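Local coordinates for hypothetical protein HI1011 (Haemophilus influenzae, PDB 1YZY), which catalyses the ATP-dependent phosphorylation of 3-oxo-tetronate to 3-oxo-tetronate 4-phosphate, as a member of the four-carbon acid sugar kinase family, at residues A114-G125 and V195-L204. Sequence-based numbering, arbitrary orientation.
Sequences ALPVNGRTIFNG and VVDAVDNSQL
With chi1 at -82°, the carboxylate of Asp197 lies beside its own backbone N and is carried to the turn after strand 120-123, where it meets the backbone of Asn124 and Gly125. Ile122, whose CG2 stands anti to the backbone N, lays that methyl against Val195 CG1 and the Asp197 side chain. The two carboxylate oxygens divide the work: Asp197 OD1 takes Gly125 N on its syn lone pair at 2.9 Å, while Asp197 OD2 receives Asn124 N at 2.7 Å, also from the syn side but 30° out of plane. Asp197 OD2 has a further donor in Tyr169 N, at the start of helix 169-172. Next to this clasp a single antiparallel bridge pairs Ile122 with Ala198; Ala198 N gives to Ile122 O (2.9 Å) and Ile122 N returns a bond to Ala198 O (3.1 Å), both nearly straight at the hydrogen. At the other end, Asn201 OD1 accepts Val117 N at 2.8 Å in a bent bond (135° at the hydrogen), and Asn201 ND2 hydrogen-bonds to Tyr226 OH. Pro116 wedges between these polar points: its CG sits 4.2 Å from Ala198 CB, and its ring CD packs against Leu204 CD1 at 3.7 Å. Within the sugar-binding N-terminal domain, the contact thus ties the loop and edge strand following strand 109-111 to the connection from strand 193-196 into helix 202-210. Gripped by three backbone amides, the buried Asp197 carboxylate is probably stabilised as the anion.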
loop_
_atom_site.group_PDB
_atom_site.type_symbol
_atom_site.label_atom_id
_atom_site.label_comp_id
_atom_site.label_asym_id
_atom_site.label_seq_id
_atom_site.Cartn_x
_atom_site.Cartn_y
_atom_site.Cartn_z
ATOM N N ALA A 114 12.663 -8.197 6.171
ATOM C CA ALA A 114 13.721 -7.246 6.489
ATOM C C ALA A 114 13.872 -6.020 5.590
ATOM O O ALA A 114 13.678 -6.067 4.378
ATOM C CB ALA A 114 15.106 -7.861 6.742
ATOM N N LEU A 115 14.274 -4.936 6.247
ATOM C CA LEU A 115 14.580 -3.634 5.670
ATOM C C LEU A 115 15.314 -2.862 6.764
ATOM O O LEU A 115 14.758 -2.033 7.481
ATOM C CB LEU A 115 13.330 -2.869 5.243
ATOM C CG LEU A 115 13.635 -1.551 4.523
ATOM C CD1 LEU A 115 14.696 -1.765 3.452
ATOM C CD2 LEU A 115 12.355 -0.995 3.908
ATOM N N PRO A 116 16.593 -3.192 6.988
ATOM C CA PRO A 116 17.443 -2.629 8.037
ATOM C C PRO A 116 17.393 -1.130 8.213
ATOM O O PRO A 116 17.501 -0.642 9.339
ATOM C CB PRO A 116 18.837 -3.102 7.625
ATOM C CG PRO A 116 18.553 -4.416 6.994
ATOM C CD PRO A 116 17.388 -4.064 6.109
ATOM N N VAL A 117 17.262 -0.392 7.116
ATOM C CA VAL A 117 17.221 1.063 7.208
ATOM C C VAL A 117 15.970 1.519 7.956
ATOM O O VAL A 117 15.987 2.529 8.666
ATOM C CB VAL A 117 17.320 1.729 5.808
ATOM C CG1 VAL A 117 15.990 1.635 5.059
ATOM C CG2 VAL A 117 17.804 3.168 5.940
ATOM N N ASN A 118 14.909 0.725 7.846
ATOM C CA ASN A 118 13.659 1.030 8.518
ATOM C C ASN A 118 13.450 0.206 9.785
ATOM O O ASN A 118 12.325 -0.112 10.164
ATOM C CB ASN A 118 12.486 0.897 7.545
ATOM C CG ASN A 118 12.462 2.023 6.513
ATOM O OD1 ASN A 118 12.940 3.135 6.775
ATOM N ND2 ASN A 118 11.907 1.743 5.340
ATOM N N GLY A 119 14.557 -0.140 10.434
ATOM C CA GLY A 119 14.507 -0.882 11.680
ATOM C C GLY A 119 14.029 -2.318 11.692
ATOM O O GLY A 119 13.587 -2.800 12.730
ATOM N N ARG A 120 14.091 -3.001 10.558
ATOM C CA ARG A 120 13.678 -4.399 10.501
ATOM C C ARG A 120 14.896 -5.209 10.092
ATOM O O ARG A 120 15.229 -5.302 8.906
ATOM C CB ARG A 120 12.536 -4.597 9.494
ATOM C CG ARG A 120 11.219 -3.929 9.887
ATOM C CD ARG A 120 10.649 -4.535 11.161
ATOM N NE ARG A 120 9.390 -3.917 11.565
ATOM C CZ ARG A 120 9.292 -2.849 12.353
ATOM N NH1 ARG A 120 10.380 -2.261 12.832
ATOM N NH2 ARG A 120 8.097 -2.381 12.679
ATOM N N THR A 121 15.579 -5.770 11.081
ATOM C CA THR A 121 16.783 -6.556 10.834
ATOM C C THR A 121 16.669 -8.027 11.226
ATOM O O THR A 121 15.915 -8.391 12.130
ATOM C CB THR A 121 17.990 -5.924 11.543
ATOM O OG1 THR A 121 17.666 -5.656 12.911
ATOM C CG2 THR A 121 18.370 -4.610 10.870
ATOM N N ILE A 122 17.395 -8.876 10.508
ATOM C CA ILE A 122 17.391 -10.316 10.763
ATOM C C ILE A 122 18.804 -10.836 11.008
ATOM O O ILE A 122 19.619 -10.853 10.083
ATOM C CB ILE A 122 16.848 -11.110 9.538
ATOM C CG1 ILE A 122 15.410 -10.718 9.195
ATOM C CG2 ILE A 122 16.952 -12.616 9.776
ATOM C CD1 ILE A 122 14.951 -11.332 7.887
ATOM N N PHE A 123 19.118 -11.222 12.241
ATOM C CA PHE A 123 20.436 -11.792 12.512
ATOM C C PHE A 123 20.294 -13.191 13.109
ATOM O O PHE A 123 19.675 -13.374 14.161
ATOM C CB PHE A 123 21.297 -10.909 13.419
ATOM C CG PHE A 123 22.707 -11.433 13.600
ATOM C CD1 PHE A 123 23.586 -11.487 12.517
ATOM C CD2 PHE A 123 23.133 -11.928 14.833
ATOM C CE1 PHE A 123 24.870 -12.035 12.655
ATOM C CE2 PHE A 123 24.409 -12.474 14.979
ATOM C CZ PHE A 123 25.278 -12.529 13.887
ATOM N N ASN A 124 20.926 -14.158 12.449
ATOM C CA ASN A 124 20.883 -15.565 12.851
ATOM C C ASN A 124 19.449 -16.062 12.717
ATOM O O ASN A 124 19.023 -16.987 13.412
ATOM C CB ASN A 124 21.397 -15.766 14.289
ATOM C CG ASN A 124 22.842 -16.258 14.344
ATOM O OD1 ASN A 124 23.328 -16.934 13.432
ATOM N ND2 ASN A 124 23.529 -15.923 15.424
ATOM N N GLY A 125 18.719 -15.459 11.781
ATOM C CA GLY A 125 17.340 -15.844 11.560
ATOM C C GLY A 125 16.379 -15.223 12.548
ATOM O O GLY A 125 15.179 -15.457 12.453
ATOM N N VAL A 195 15.363 -18.597 5.265
ATOM C CA VAL A 195 15.403 -17.271 5.871
ATOM C C VAL A 195 16.799 -16.734 5.508
ATOM O O VAL A 195 17.754 -17.506 5.375
ATOM C CB VAL A 195 15.264 -17.349 7.423
ATOM C CG1 VAL A 195 15.466 -15.978 8.070
ATOM C CG2 VAL A 195 13.904 -17.898 7.795
ATOM N N VAL A 196 16.903 -15.434 5.264
ATOM C CA VAL A 196 18.181 -14.838 4.914
ATOM C C VAL A 196 18.396 -13.605 5.789
ATOM O O VAL A 196 17.515 -12.748 5.920
ATOM C CB VAL A 196 18.253 -14.454 3.415
ATOM C CG1 VAL A 196 19.649 -13.953 3.056
ATOM C CG2 VAL A 196 17.904 -15.643 2.534
ATOM N N ASP A 197 19.550 -13.566 6.444
ATOM C CA ASP A 197 19.915 -12.467 7.319
ATOM C C ASP A 197 20.081 -11.136 6.585
ATOM O O ASP A 197 20.277 -11.096 5.364
ATOM C CB ASP A 197 21.225 -12.798 8.039
ATOM C CG ASP A 197 21.026 -13.673 9.260
ATOM O OD1 ASP A 197 19.882 -14.077 9.546
ATOM O OD2 ASP A 197 22.031 -13.941 9.948
ATOM N N ALA A 198 20.051 -10.050 7.350
ATOM C CA ALA A 198 20.231 -8.709 6.808
ATOM C C ALA A 198 20.211 -7.709 7.943
ATOM O O ALA A 198 19.151 -7.382 8.470
ATOM C CB ALA A 198 19.141 -8.377 5.795
ATOM N N VAL A 199 21.390 -7.298 8.391
ATOM C CA VAL A 199 21.491 -6.304 9.459
ATOM C C VAL A 199 21.821 -4.950 8.835
ATOM O O VAL A 199 21.809 -3.917 9.509
ATOM C CB VAL A 199 22.576 -6.677 10.490
ATOM C CG1 VAL A 199 22.100 -7.824 11.350
ATOM C CG2 VAL A 199 23.881 -7.037 9.783
ATOM N N ASP A 200 22.063 -4.981 7.527
ATOM C CA ASP A 200 22.406 -3.821 6.730
ATOM C C ASP A 200 21.719 -3.971 5.366
ATOM O O ASP A 200 21.570 -5.079 4.861
ATOM C CB ASP A 200 23.923 -3.773 6.556
ATOM C CG ASP A 200 24.370 -2.624 5.713
ATOM O OD1 ASP A 200 24.644 -2.842 4.516
ATOM O OD2 ASP A 200 24.437 -1.498 6.246
ATOM N N ASN A 201 21.319 -2.851 4.768
ATOM C CA ASN A 201 20.624 -2.870 3.478
ATOM C C ASN A 201 21.332 -3.514 2.302
ATOM O O ASN A 201 20.671 -3.977 1.368
ATOM C CB ASN A 201 20.193 -1.446 3.104
ATOM C CG ASN A 201 18.775 -1.053 3.505
ATOM O OD1 ASN A 201 18.423 -1.094 4.678
ATOM N ND2 ASN A 201 17.955 -0.684 2.528
ATOM N N SER A 202 22.660 -3.511 2.300
ATOM C CA SER A 202 23.369 -4.133 1.187
ATOM C C SER A 202 23.092 -5.633 1.114
ATOM O O SER A 202 23.245 -6.244 0.049
ATOM C CB SER A 202 24.876 -3.863 1.251
ATOM O OG SER A 202 25.495 -4.494 2.362
ATOM N N GLN A 203 22.678 -6.226 2.236
ATOM C CA GLN A 203 22.358 -7.652 2.264
ATOM C C GLN A 203 21.119 -7.965 1.412
ATOM O O GLN A 203 20.968 -9.085 0.924
ATOM C CB GLN A 203 22.130 -8.144 3.696
ATOM C CG GLN A 203 23.375 -8.619 4.422
ATOM C CD GLN A 203 24.039 -7.525 5.230
ATOM O OE1 GLN A 203 25.019 -6.924 4.794
ATOM N NE2 GLN A 203 23.540 -7.294 6.436
ATOM N N LEU A 204 20.206 -6.996 1.291
ATOM C CA LEU A 204 18.984 -7.165 0.488
ATOM C C LEU A 204 19.326 -7.005 -0.979
ATOM O O LEU A 204 18.685 -7.597 -1.857
ATOM C CB LEU A 204 17.906 -6.151 0.904
ATOM C CG LEU A 204 17.369 -6.328 2.324
ATOM C CD1 LEU A 204 16.545 -5.126 2.717
ATOM C CD2 LEU A 204 16.560 -7.637 2.431
#